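Local atomic coordinates of phosphoserine aminotransferase SerC (Cytophaga hutchinsonii ATCC 33406, PDB entry 3FFR), a protein that probably catalyses the pyridoxal-phosphate-dependent transamination that makes phosphoserine in serine biosynthesis, as a class-V aminotransferase. Residues H22-T25 with A26-K30; H138-T141 with S142-V145; I152-F155 with R156-K160; A246-I249 with F250-G253; V292-A295 with K296-S299. One frame throughout, in Å; residues are numbered along the deposited sequence.

In the fold
All five contacts are local and follow one another in series along the chain, so none nests in or crosses another. Interaction 1 lies in helix 19-28 and ends that helix. Interaction 2 closes the tight hairpin between strands 139-140 and 145-146, beside the cofactor-bearing lysine, and interaction 3 turns the chain from helix 149-152 toward strand 163-167 of the seven-stranded sheet. Interaction 4 is the first two turns of helix 246-262, which pack on interaction 1. Interaction 5 shapes the loop between strands 288-290 and 302-307 of the five-stranded sheet and is hydrogen-bonded to interaction 2, so this loop is tied to the hairpin.

Interaction 1. Residues H22-T25 with A26-K30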
loop_
_atom_site.group_PDB
_atom_site.type_symbol
_atom_site.label_atom_id
_atom_site.label_comp_id
_atom_site.label_asym_id
_atom_site.label_seq_id
_atom_site.Cartn_x
_atom_site.Cartn_y
_atom_site.Cartn_z
ATOM N N HIS A 22 -6.367 -19.977 -1.111
ATOM C CA HIS A 22 -5.294 -19.287 -1.852
ATOM C C HIS A 22 -4.257 -18.683 -0.948
ATOM O O HIS A 22 -3.064 -18.649 -1.286
ATOM C CB HIS A 22 -5.819 -18.225 -2.828
ATOM C CG HIS A 22 -6.648 -18.775 -3.941
ATOM N ND1 HIS A 22 -6.270 -19.877 -4.690
ATOM C CD2 HIS A 22 -7.808 -18.330 -4.478
ATOM C CE1 HIS A 22 -7.186 -20.098 -5.616
ATOM N NE2 HIS A 22 -8.123 -19.171 -5.517
HETATM N N MSE A 23 -4.693 -18.209 0.222
HETATM C CA MSE A 23 -3.768 -17.621 1.189
HETATM C C MSE A 23 -2.888 -18.738 1.780
HETATM O O MSE A 23 -1.694 -18.556 2.090
HETATM C CB MSE A 23 -4.491 -16.903 2.313
HETATM C CG MSE A 23 -3.568 -16.218 3.322
HETATM SE SE MSE A 23 -2.730 -14.672 2.559
HETATM C CE MSE A 23 -4.155 -13.390 2.982
ATOM N N ILE A 24 -3.475 -19.908 1.945
ATOM C CA ILE A 24 -2.683 -21.039 2.470
ATOM C C ILE A 24 -1.607 -21.385 1.445
ATOM O O ILE A 24 -0.435 -21.660 1.776
ATOM C CB ILE A 24 -3.520 -22.257 2.825
ATOM C CG1 ILE A 24 -4.487 -21.893 3.941
ATOM C CG2 ILE A 24 -2.617 -23.391 3.266
ATOM C CD1 ILE A 24 -3.840 -21.351 5.127
ATOM N N THR A 25 -1.999 -21.340 0.184
ATOM C CA THR A 25 -1.033 -21.573 -0.892
ATOM C C THR A 25 0.083 -20.525 -0.853
ATOM O O THR A 25 1.269 -20.840 -1.018
ATOM C CB THR A 25 -1.693 -21.565 -2.265
ATOM O OG1 THR A 25 -2.694 -22.587 -2.314
ATOM C CG2 THR A 25 -0.684 -21.838 -3.348
ATOM N N ALA A 26 -0.300 -19.273 -0.630
ATOM C CA ALA A 26 0.679 -18.154 -0.547
ATOM C C ALA A 26 1.697 -18.406 0.535
ATOM O O ALA A 26 2.897 -18.170 0.371
ATOM C CB ALA A 26 -0.038 -16.768 -0.303
ATOM N N LEU A 27 1.207 -18.908 1.660
ATOM C CA LEU A 27 2.101 -19.149 2.789
ATOM C C LEU A 27 3.015 -20.318 2.456
ATOM O O LEU A 27 4.234 -20.278 2.692
ATOM C CB LEU A 27 1.308 -19.459 4.053
ATOM C CG LEU A 27 0.488 -18.303 4.623
ATOM C CD1 LEU A 27 -0.482 -18.809 5.697
ATOM C CD2 LEU A 27 1.388 -17.128 5.114
ATOM N N ASP A 28 2.422 -21.345 1.887
ATOM C CA ASP A 28 3.164 -22.567 1.544
ATOM C C ASP A 28 4.268 -22.331 0.545
ATOM O O ASP A 28 5.374 -22.922 0.655
ATOM C CB ASP A 28 2.237 -23.653 0.976
ATOM C CG ASP A 28 1.437 -24.362 2.045
ATOM O OD1 ASP A 28 1.772 -24.220 3.222
ATOM O OD2 ASP A 28 0.499 -25.103 1.697
ATOM N N GLU A 29 3.975 -21.461 -0.415
ATOM C CA GLU A 29 4.920 -21.138 -1.503
ATOM C C GLU A 29 5.891 -20.028 -1.156
ATOM O O GLU A 29 6.768 -19.698 -1.950
ATOM C CB GLU A 29 4.206 -20.755 -2.787
ATOM C CG GLU A 29 3.369 -21.943 -3.346
ATOM C CD GLU A 29 2.749 -21.695 -4.716
ATOM O OE1 GLU A 29 2.967 -20.636 -5.329
ATOM O OE2 GLU A 29 2.025 -22.602 -5.193
ATOM N N LYS A 30 5.708 -19.461 0.028
ATOM C CA LYS A 30 6.541 -18.345 0.500
ATOM C C LYS A 30 6.494 -17.121 -0.422
ATOM O O LYS A 30 7.477 -16.433 -0.642
ATOM C CB LYS A 30 7.996 -18.795 0.777
ATOM C CG LYS A 30 8.048 -19.757 1.961
ATOM C CD LYS A 30 9.483 -19.988 2.422
ATOM C CE LYS A 30 9.528 -20.735 3.762
ATOM N NZ LYS A 30 10.908 -20.902 4.298
#
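Ala26 opens the last turns of helix 19-28 by donating its N to His22 O at 2.9 Å, with its CB set against the carbonyl oxygen of Met23. The selenium of Met23, here a selenomethionine, comes no nearer to that methyl than a loose apolar contact. Leu27 follows with N to Met23 O at 3.0 Å. Its CG also rests on the same oxygen, and its CD1 meets Ile24 CD1 at 4.3 Å, methyl to methyl. Asp28 N binds Ile24 O at 2.9 Å, while its carboxylate crosses the Ile24 side chain and brings OD2 to 3.9 Å from CG2. The other oxygen, OD1, forms a salt bridge with Arg20 of the second subunit. Glu29 N completes the series on Thr25 O at 2.8 Å. Thr25 and Glu29 lie alongside each other and point the same way: with chi1 of Thr25 at -59°, CG2 stands opposite the backbone N and reaches Glu29 OE2 at 3.4 Å, whereas OG1 turns back to Gln21 O. Lys30 then leaves the helix with positive phi (59°) in a Schellman motif, its N bonded to Leu27 O, and its amine makes a salt bridge to Glu14 of the second subunit. The helix is thus held within itself by main-chain bonds and thin apolar contacts, whereas the pairing of Asp28 and Lys30 with the second subunit probably balances their charges at the dimer interface, where Ile24 also packs on Ile24 of the second subunit.

Interaction 2. Residues H138-T141 with S142-V145; sequences HNET and SSGV
Glu140 satisfies the donors of the following turn with both its backbone and its side chain. Its carbonyl O accepts from two amides: Gly144 N at 2.9 Å arrives nearly in line with the C=O bond, and Ser143 N at 3.1 Å comes from above the carbonyl plane. The carboxylate folds over the turn because the chain bends at chi2 (55°), and OE2 takes the hydroxyl of Ser142 at 2.6 Å, met from above the carboxylate plane. Ser142 N adds a weak bond to the same oxygen at 3.4 Å. From outside the turn, Phe94 N also donates to OE2, Ser95 OG is bonded to OE1, and Ser93 N is bonded to Ser142 OG. In the other direction Glu140 N donates to Val145 O at 2.8 Å. Gly144 and Val145 therefore both face Glu140, a G1 beta bulge at the end of a short hairpin, with Gly144 at the positive phi (79°) usual for the first bulge residue. Ser143 OG accepts a weak bond from Val145 N and lies 3.5 Å from Glu140 CG. Thr141 turns its side chain off the hairpin to the cofactor site: OG1 is bonded to O3 of the pyridoxal phosphate carried by Lys191 and to Ser170 OG, and its carbonyl accepts from Arg338. The amide of Asn139 is equally engaged, with OD1 bonded to Ser299 OG and Ser146 OG, and ND2 to Ser170 OG and Thr302 OG1.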
loop_
_atom_site.group_PDB
_atom_site.type_symbol
_atom_site.label_atom_id
_atom_site.label_comp_id
_atom_site.label_asym_id
_atom_site.label_seq_id
_atom_site.Cartn_x
_atom_site.Cartn_y
_atom_site.Cartn_z
ATOM N N HIS A 138 -18.677 5.665 -11.393
ATOM C CA HIS A 138 -19.679 4.680 -11.847
ATOM C C HIS A 138 -20.605 4.274 -10.715
ATOM O O HIS A 138 -21.812 4.044 -10.900
ATOM C CB HIS A 138 -19.050 3.420 -12.474
ATOM C CG HIS A 138 -20.062 2.362 -12.717
ATOM N ND1 HIS A 138 -20.314 1.348 -11.799
ATOM C CD2 HIS A 138 -21.026 2.270 -13.658
ATOM C CE1 HIS A 138 -21.342 0.641 -12.225
ATOM N NE2 HIS A 138 -21.803 1.189 -13.344
ATOM N N ASN A 139 -20.037 4.170 -9.523
ATOM C CA ASN A 139 -20.787 3.727 -8.336
ATOM C C ASN A 139 -20.449 4.552 -7.100
ATOM O O ASN A 139 -19.348 4.420 -6.534
ATOM C CB ASN A 139 -20.572 2.230 -8.090
ATOM C CG ASN A 139 -21.712 1.600 -7.285
ATOM O OD1 ASN A 139 -22.880 1.562 -7.753
ATOM N ND2 ASN A 139 -21.411 1.127 -6.090
ATOM N N GLU A 140 -21.335 5.479 -6.745
ATOM C CA GLU A 140 -21.091 6.375 -5.582
ATOM C C GLU A 140 -21.568 5.597 -4.376
ATOM O O GLU A 140 -22.755 5.549 -4.038
ATOM C CB GLU A 140 -21.814 7.730 -5.739
ATOM C CG GLU A 140 -21.713 8.645 -4.530
ATOM C CD GLU A 140 -20.294 8.930 -4.079
ATOM O OE1 GLU A 140 -19.534 9.585 -4.830
ATOM O OE2 GLU A 140 -20.004 8.531 -2.943
ATOM N N THR A 141 -20.583 4.978 -3.748
ATOM C CA THR A 141 -20.794 4.013 -2.678
ATOM C C THR A 141 -21.521 4.602 -1.462
ATOM O O THR A 141 -22.211 3.901 -0.724
ATOM C CB THR A 141 -19.432 3.452 -2.205
ATOM O OG1 THR A 141 -18.576 3.250 -3.335
ATOM C CG2 THR A 141 -19.598 2.118 -1.438
ATOM N N SER A 142 -21.363 5.901 -1.270
ATOM C CA SER A 142 -21.998 6.553 -0.120
ATOM C C SER A 142 -23.522 6.615 -0.245
ATOM O O SER A 142 -24.240 6.460 0.753
ATOM C CB SER A 142 -21.450 7.970 0.121
ATOM O OG SER A 142 -21.681 8.836 -0.978
ATOM N N SER A 143 -24.005 6.771 -1.476
ATOM C CA SER A 143 -25.431 7.004 -1.715
ATOM C C SER A 143 -26.159 5.892 -2.437
ATOM O O SER A 143 -27.382 5.869 -2.474
ATOM C CB SER A 143 -25.592 8.282 -2.519
ATOM O OG SER A 143 -25.083 8.103 -3.824
ATOM N N GLY A 144 -25.393 4.995 -3.041
ATOM C CA GLY A 144 -25.955 3.890 -3.813
ATOM C C GLY A 144 -26.431 4.253 -5.220
ATOM O O GLY A 144 -27.257 3.548 -5.821
ATOM N N VAL A 145 -25.918 5.362 -5.738
ATOM C CA VAL A 145 -26.235 5.812 -7.089
ATOM C C VAL A 145 -25.145 5.443 -8.085
ATOM O O VAL A 145 -23.953 5.661 -7.855
ATOM C CB VAL A 145 -26.458 7.345 -7.162
ATOM C CG1 VAL A 145 -26.719 7.825 -8.663
ATOM C CG2 VAL A 145 -27.651 7.792 -6.230
#

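Interaction 3. Residues I152-F155 with R156-K160; sequences INTF and RDKNK
Phe155 O accepts Lys158 N at 3.0 Å, a backbone bond with the donor well above the carbonyl plane, just after the type I beta turn that runs from Ile152 to Phe155. In this link between helix 149-152 and strand 163-167, two waters stand in for regular helical bonds: one joins Ile152 O to Arg156 N, weakly at the latter, and the other joins Asn153 O to Asp157 N. In the conformer modelled here, NH2 of the Arg156 guanidinium forms a salt bridge with Asp183, and NH1 donates to Asn159 O at 2.9 Å, close to the guanidinium plane. The Phe155 ring packs on Ile134 and Leu136 of strand 133-137. The Lys158 chain runs back over the turn. CD reaches Phe155 CD2 at 4.0 Å and CE lies over one face of the ring, while beyond it a bend at chi4 (-63°) turns NZ toward the carbonyls of Ile125 and Pro122. With an alanine in place of Lys158, that ring face is likely to lose the covering of CE, and the two carbonyls the ammonium that donates to them. Thr154 lies beside Lys158, pointing the same way; its OG1 is bonded to Asp151 O, and its own carbonyl O sits 3.5 Å from Lys158 CG.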
loop_
_atom_site.group_PDB
_atom_site.type_symbol
_atom_site.label_atom_id
_atom_site.label_comp_id
_atom_site.label_asym_id
_atom_site.label_seq_id
_atom_site.Cartn_x
_atom_site.Cartn_y
_atom_site.Cartn_z
ATOM N N ILE A 152 -22.265 7.077 -19.137
ATOM C CA ILE A 152 -20.812 7.354 -19.175
ATOM C C ILE A 152 -20.373 7.656 -20.615
ATOM O O ILE A 152 -19.557 8.548 -20.893
ATOM C CB ILE A 152 -20.008 6.147 -18.614
ATOM C CG1 ILE A 152 -20.241 6.123 -17.088
ATOM C CG2 ILE A 152 -18.473 6.245 -18.964
ATOM C CD1 ILE A 152 -19.545 5.127 -16.283
ATOM N N ASN A 153 -20.946 6.887 -21.528
ATOM C CA ASN A 153 -20.571 6.947 -22.936
ATOM C C ASN A 153 -20.914 8.258 -23.615
ATOM O O ASN A 153 -20.452 8.517 -24.729
ATOM C CB ASN A 153 -21.206 5.793 -23.739
ATOM C CG ASN A 153 -20.541 4.457 -23.474
ATOM O OD1 ASN A 153 -19.463 4.396 -22.876
ATOM N ND2 ASN A 153 -21.176 3.377 -23.935
ATOM N N THR A 154 -21.724 9.069 -22.954
ATOM C CA THR A 154 -22.152 10.340 -23.539
ATOM C C THR A 154 -21.126 11.434 -23.364
ATOM O O THR A 154 -21.206 12.483 -23.996
ATOM C CB THR A 154 -23.464 10.879 -22.942
ATOM O OG1 THR A 154 -23.286 11.216 -21.562
ATOM C CG2 THR A 154 -24.599 9.883 -23.125
ATOM N N PHE A 155 -20.140 11.188 -22.528
ATOM C CA PHE A 155 -19.135 12.243 -22.223
ATOM C C PHE A 155 -18.053 12.469 -23.260
ATOM O O PHE A 155 -17.569 13.588 -23.424
ATOM C CB PHE A 155 -18.528 12.038 -20.835
ATOM C CG PHE A 155 -19.449 12.488 -19.719
ATOM C CD1 PHE A 155 -20.443 11.651 -19.246
ATOM C CD2 PHE A 155 -19.362 13.768 -19.202
ATOM C CE1 PHE A 155 -21.304 12.065 -18.255
ATOM C CE2 PHE A 155 -20.237 14.190 -18.213
ATOM C CZ PHE A 155 -21.212 13.340 -17.743
ATOM N N ARG A 156 -17.724 11.430 -24.007
ATOM C CA ARG A 156 -16.637 11.539 -24.975
ATOM C C ARG A 156 -16.816 12.677 -25.940
ATOM O O ARG A 156 -15.882 13.411 -26.234
ATOM C CB ARG A 156 -16.411 10.284 -25.811
ATOM C CG ARG A 156 -15.526 10.675 -26.992
ATOM C CD ARG A 156 -14.477 11.663 -26.453
ATOM N NE ARG A 156 -13.582 10.920 -25.600
ATOM C CZ ARG A 156 -12.867 11.369 -24.565
ATOM N NH1 ARG A 156 -12.905 12.620 -24.124
ATOM N NH2 ARG A 156 -12.125 10.495 -23.943
ATOM N N ASP A 157 -18.030 12.845 -26.436
ATOM C CA ASP A 157 -18.258 13.890 -27.435
ATOM C C ASP A 157 -18.416 15.285 -26.873
ATOM O O ASP A 157 -18.367 16.257 -27.612
ATOM C CB ASP A 157 -19.438 13.533 -28.331
ATOM C CG ASP A 157 -19.085 12.481 -29.363
ATOM O OD1 ASP A 157 -17.878 12.105 -29.506
ATOM O OD2 ASP A 157 -20.019 12.039 -30.059
ATOM N N LYS A 158 -18.598 15.373 -25.566
ATOM C CA LYS A 158 -18.748 16.677 -24.896
ATOM C C LYS A 158 -17.428 17.447 -24.799
ATOM O O LYS A 158 -17.400 18.670 -24.699
ATOM C CB LYS A 158 -19.349 16.504 -23.504
ATOM C CG LYS A 158 -20.725 15.895 -23.502
ATOM C CD LYS A 158 -21.254 15.839 -22.066
ATOM C CE LYS A 158 -22.566 15.073 -21.952
ATOM N NZ LYS A 158 -23.671 15.704 -22.711
ATOM N N ASN A 159 -16.331 16.702 -24.779
ATOM C CA ASN A 159 -14.984 17.286 -24.766
ATOM C C ASN A 159 -14.051 16.203 -25.284
ATOM O O ASN A 159 -13.586 15.370 -24.533
ATOM C CB ASN A 159 -14.575 17.802 -23.375
ATOM C CG ASN A 159 -13.234 18.501 -23.373
ATOM O OD1 ASN A 159 -12.348 18.146 -24.147
ATOM N ND2 ASN A 159 -13.050 19.470 -22.455
ATOM N N LYS A 160 -13.790 16.243 -26.582
ATOM C CA LYS A 160 -13.101 15.137 -27.228
ATOM C C LYS A 160 -11.678 14.936 -26.769
ATOM O O LYS A 160 -11.187 13.821 -26.768
ATOM C CB LYS A 160 -13.207 15.268 -28.748
ATOM C CG LYS A 160 -14.710 15.130 -29.133
ATOM C CD LYS A 160 -14.954 15.246 -30.517
ATOM C CE LYS A 160 -16.446 15.325 -30.790
ATOM N NZ LYS A 160 -17.010 16.592 -30.267
HETATM O O HOH W 1 -17.716 8.878 -22.880
HETATM O O HOH W 2 -19.990 10.490 -26.589
#

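Interaction 4. Residues A246-I249 with F250-G253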
loop_
_atom_site.group_PDB
_atom_site.type_symbol
_atom_site.label_atom_id
_atom_site.label_comp_id
_atom_site.label_asym_id
_atom_site.label_seq_id
_atom_site.Cartn_x
_atom_site.Cartn_y
_atom_site.Cartn_z
ATOM N N ALA A 246 2.753 -8.007 -2.659
ATOM C CA ALA A 246 2.785 -9.275 -3.396
ATOM C C ALA A 246 1.685 -10.235 -3.000
ATOM O O ALA A 246 1.172 -11.004 -3.817
ATOM C CB ALA A 246 4.188 -9.945 -3.246
HETATM N N MSE A 247 1.329 -10.210 -1.717
HETATM C CA MSE A 247 0.287 -11.119 -1.223
HETATM C C MSE A 247 -0.988 -10.851 -1.999
HETATM O O MSE A 247 -1.657 -11.780 -2.525
HETATM C CB MSE A 247 0.041 -11.016 0.292
HETATM C CG MSE A 247 1.299 -11.236 1.130
HETATM SE SE MSE A 247 2.053 -13.032 0.927
HETATM C CE MSE A 247 1.010 -14.003 2.146
ATOM N N ASN A 248 -1.359 -9.567 -2.087
ATOM C CA ASN A 248 -2.577 -9.210 -2.808
ATOM C C ASN A 248 -2.466 -9.383 -4.315
ATOM O O ASN A 248 -3.447 -9.693 -4.975
ATOM C CB ASN A 248 -3.138 -7.824 -2.476
ATOM C CG ASN A 248 -4.166 -7.861 -1.372
ATOM O OD1 ASN A 248 -4.515 -8.928 -0.847
ATOM N ND2 ASN A 248 -4.672 -6.668 -0.997
ATOM N N ILE A 249 -1.292 -9.132 -4.877
ATOM C CA ILE A 249 -1.118 -9.359 -6.332
ATOM C C ILE A 249 -1.319 -10.860 -6.604
ATOM O O ILE A 249 -1.954 -11.271 -7.578
ATOM C CB ILE A 249 0.249 -8.830 -6.842
ATOM C CG1 ILE A 249 0.251 -7.287 -6.734
ATOM C CG2 ILE A 249 0.479 -9.248 -8.311
ATOM C CD1 ILE A 249 1.638 -6.612 -6.997
ATOM N N PHE A 250 -0.796 -11.677 -5.694
ATOM C CA PHE A 250 -0.950 -13.136 -5.791
ATOM C C PHE A 250 -2.418 -13.527 -5.692
ATOM O O PHE A 250 -2.978 -14.252 -6.535
ATOM C CB PHE A 250 -0.177 -13.838 -4.671
ATOM C CG PHE A 250 -0.300 -15.333 -4.684
ATOM C CD1 PHE A 250 0.510 -16.096 -5.526
ATOM C CD2 PHE A 250 -1.168 -15.983 -3.832
ATOM C CE1 PHE A 250 0.434 -17.476 -5.527
ATOM C CE2 PHE A 250 -1.252 -17.368 -3.838
ATOM C CZ PHE A 250 -0.448 -18.106 -4.692
ATOM N N LEU A 251 -3.061 -13.028 -4.649
ATOM C CA LEU A 251 -4.460 -13.370 -4.415
ATOM C C LEU A 251 -5.332 -12.871 -5.562
ATOM O O LEU A 251 -6.288 -13.535 -5.965
ATOM C CB LEU A 251 -4.969 -12.796 -3.085
ATOM C CG LEU A 251 -4.391 -13.363 -1.790
ATOM C CD1 LEU A 251 -4.961 -12.529 -0.626
ATOM C CD2 LEU A 251 -4.704 -14.890 -1.628
ATOM N N LEU A 252 -4.996 -11.700 -6.090
ATOM C CA LEU A 252 -5.776 -11.137 -7.201
ATOM C C LEU A 252 -5.717 -12.026 -8.460
ATOM O O LEU A 252 -6.716 -12.245 -9.158
ATOM C CB LEU A 252 -5.370 -9.692 -7.533
ATOM C CG LEU A 252 -6.246 -8.946 -8.550
ATOM C CD1 LEU A 252 -7.732 -8.843 -8.117
ATOM C CD2 LEU A 252 -5.647 -7.546 -8.837
ATOM N N GLY A 253 -4.541 -12.534 -8.755
ATOM C CA GLY A 253 -4.376 -13.412 -9.913
ATOM C C GLY A 253 -5.143 -14.706 -9.717
ATOM O O GLY A 253 -5.734 -15.220 -10.647
#
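Phe250 N to Ala246 O, Leu251 N to Met247 O and Leu252 N to Asn248 O are three successive helical bonds, each 2.8 Å long. Gly253 N to Ile249 O is the fourth, slightly longer at 3.1 Å. Together they make the first turns of helix 246-262 a regular alpha helix. The amide of Asn248 is the polar side chain of the group. Its ND2 is bonded to Pro196 O, and its OD1 comes to 3.6 Å from Leu251 CD1 as the two side chains pass at an angle. Leu251 CG sits close on Met247 O, 3.2 Å away; with chi1 at -68°, CG lies beside the backbone N, on the side of the Met247 carbonyl. Phe250 does the reverse: chi1 of 179° sends its ring off the first segment, while CB stays 3.3 Å from Ala246 O. The ring packs instead on Ala26 of helix 19-28 and Val44 of helix 39-55. Ile249 and Leu252 both meet Phe66 of strand 62-67, and the selenomethionine Met247 packs on Met23 as well as on Pro196 of the second subunit. Since the amides of Phe250 to Gly253 are paired within the helix and Asn248 ND2 has its own acceptor, the surface offered to the neighbouring helices and strand is mostly hydrocarbon, in keeping with a helix buried between them.

Interaction 5. Residues V292-A295 with K296-S299; sequences VEDA and KLRS
Val292 touches Arg298 in two ways: its CB packs on CG at 3.8 Å as the side chains run past each other in opposite directions, and its O accepts NE at 2.7 Å. That bond lies nearly straight on from the carbonyl, with the oxygen near the edge of the guanidinium. Glu293 adds its own carbonyl, to which Arg298 NH2 donates a weak bond of 3.0 Å. Asp294 bonds the turn through both its side chain and its backbone. With chi1 at -177°, its carboxylate swings alongside Lys296, and OD1 accepts Lys296 N at 3.0 Å on the anti side of the carboxylate, out of its plane. This bond closes an Asx turn, which leads into the short 3-10 segment in the connection between strands 288-290 and 302-307 of the five-stranded sheet. OD2 lies near Leu297 CD1 and is bonded to Tyr121 OH, while Asp294 O takes Leu297 N at 2.9 Å. Ala295 follows, its CA 3.6 Å above one face of the Arg298 guanidinium and its CB 3.7 Å from NH1; its O accepts a weak bond from Arg298 N. A leucine in place of Arg298 would probably leave the carbonyls of Val292 and Glu293 without these donors and would lose the flat group that Ala295 covers. Arg298 also makes a cation-pi contact with Phe290, and Lys296 runs outward from the turn, its NZ forming a salt bridge with Asp151 in the conformer modelled here.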
loop_
_atom_site.group_PDB
_atom_site.type_symbol
_atom_site.label_atom_id
_atom_site.label_comp_id
_atom_site.label_asym_id
_atom_site.label_seq_id
_atom_site.Cartn_x
_atom_site.Cartn_y
_atom_site.Cartn_z
ATOM N N VAL A 292 -32.607 5.536 -3.465
ATOM C CA VAL A 292 -32.438 6.254 -4.734
ATOM C C VAL A 292 -33.771 6.139 -5.508
ATOM O O VAL A 292 -34.226 5.047 -5.809
ATOM C CB VAL A 292 -31.260 5.659 -5.531
ATOM C CG1 VAL A 292 -31.095 6.366 -6.875
ATOM C CG2 VAL A 292 -29.932 5.697 -4.695
ATOM N N GLU A 293 -34.387 7.282 -5.816
ATOM C CA GLU A 293 -35.712 7.283 -6.474
ATOM C C GLU A 293 -35.713 6.759 -7.914
ATOM O O GLU A 293 -36.570 5.960 -8.288
ATOM C CB GLU A 293 -36.344 8.680 -6.403
ATOM C CG GLU A 293 -36.630 9.110 -4.963
ATOM C CD GLU A 293 -37.389 10.420 -4.845
ATOM O OE1 GLU A 293 -37.682 11.044 -5.886
ATOM O OE2 GLU A 293 -37.687 10.815 -3.692
ATOM N N ASP A 294 -34.750 7.204 -8.710
ATOM C CA ASP A 294 -34.675 6.813 -10.130
ATOM C C ASP A 294 -34.119 5.402 -10.262
ATOM O O ASP A 294 -32.911 5.146 -10.036
ATOM C CB ASP A 294 -33.871 7.840 -10.952
ATOM C CG ASP A 294 -33.833 7.529 -12.440
ATOM O OD1 ASP A 294 -34.121 6.388 -12.847
ATOM O OD2 ASP A 294 -33.448 8.430 -13.212
ATOM N N ALA A 295 -35.010 4.476 -10.598
ATOM C CA ALA A 295 -34.648 3.053 -10.646
ATOM C C ALA A 295 -33.492 2.756 -11.560
ATOM O O ALA A 295 -32.701 1.852 -11.291
ATOM C CB ALA A 295 -35.895 2.161 -11.012
ATOM N N LYS A 296 -33.353 3.546 -12.627
ATOM C CA LYS A 296 -32.281 3.297 -13.595
ATOM C C LYS A 296 -30.937 3.570 -12.978
ATOM O O LYS A 296 -29.933 3.007 -13.398
ATOM C CB LYS A 296 -32.403 4.141 -14.881
ATOM C CG LYS A 296 -31.081 4.196 -15.706
ATOM C CD LYS A 296 -31.128 5.200 -16.875
ATOM C CE LYS A 296 -29.756 5.510 -17.520
ATOM N NZ LYS A 296 -29.923 6.457 -18.715
ATOM N N LEU A 297 -30.923 4.407 -11.957
ATOM C CA LEU A 297 -29.652 4.821 -11.356
ATOM C C LEU A 297 -29.308 4.153 -10.035
ATOM O O LEU A 297 -28.353 4.530 -9.357
ATOM C CB LEU A 297 -29.632 6.358 -11.215
ATOM C CG LEU A 297 -29.869 7.153 -12.504
ATOM C CD1 LEU A 297 -29.817 8.665 -12.217
ATOM C CD2 LEU A 297 -28.901 6.725 -13.618
ATOM N N ARG A 298 -30.089 3.150 -9.678
ATOM C CA ARG A 298 -29.834 2.424 -8.453
ATOM C C ARG A 298 -28.708 1.423 -8.673
ATOM O O ARG A 298 -28.692 0.689 -9.677
ATOM C CB ARG A 298 -31.084 1.686 -8.001
ATOM C CG ARG A 298 -32.204 2.598 -7.575
ATOM C CD ARG A 298 -33.441 1.792 -7.251
ATOM N NE ARG A 298 -34.578 2.700 -7.095
ATOM C CZ ARG A 298 -35.844 2.326 -7.190
ATOM N NH1 ARG A 298 -36.123 1.072 -7.457
ATOM N NH2 ARG A 298 -36.810 3.222 -7.077
ATOM N N SER A 299 -27.770 1.409 -7.736
ATOM C CA SER A 299 -26.629 0.497 -7.830
ATOM C C SER A 299 -27.003 -0.958 -7.733
ATOM O O SER A 299 -27.840 -1.332 -6.907
ATOM C CB SER A 299 -25.616 0.789 -6.710
ATOM O OG SER A 299 -24.522 -0.129 -6.752
#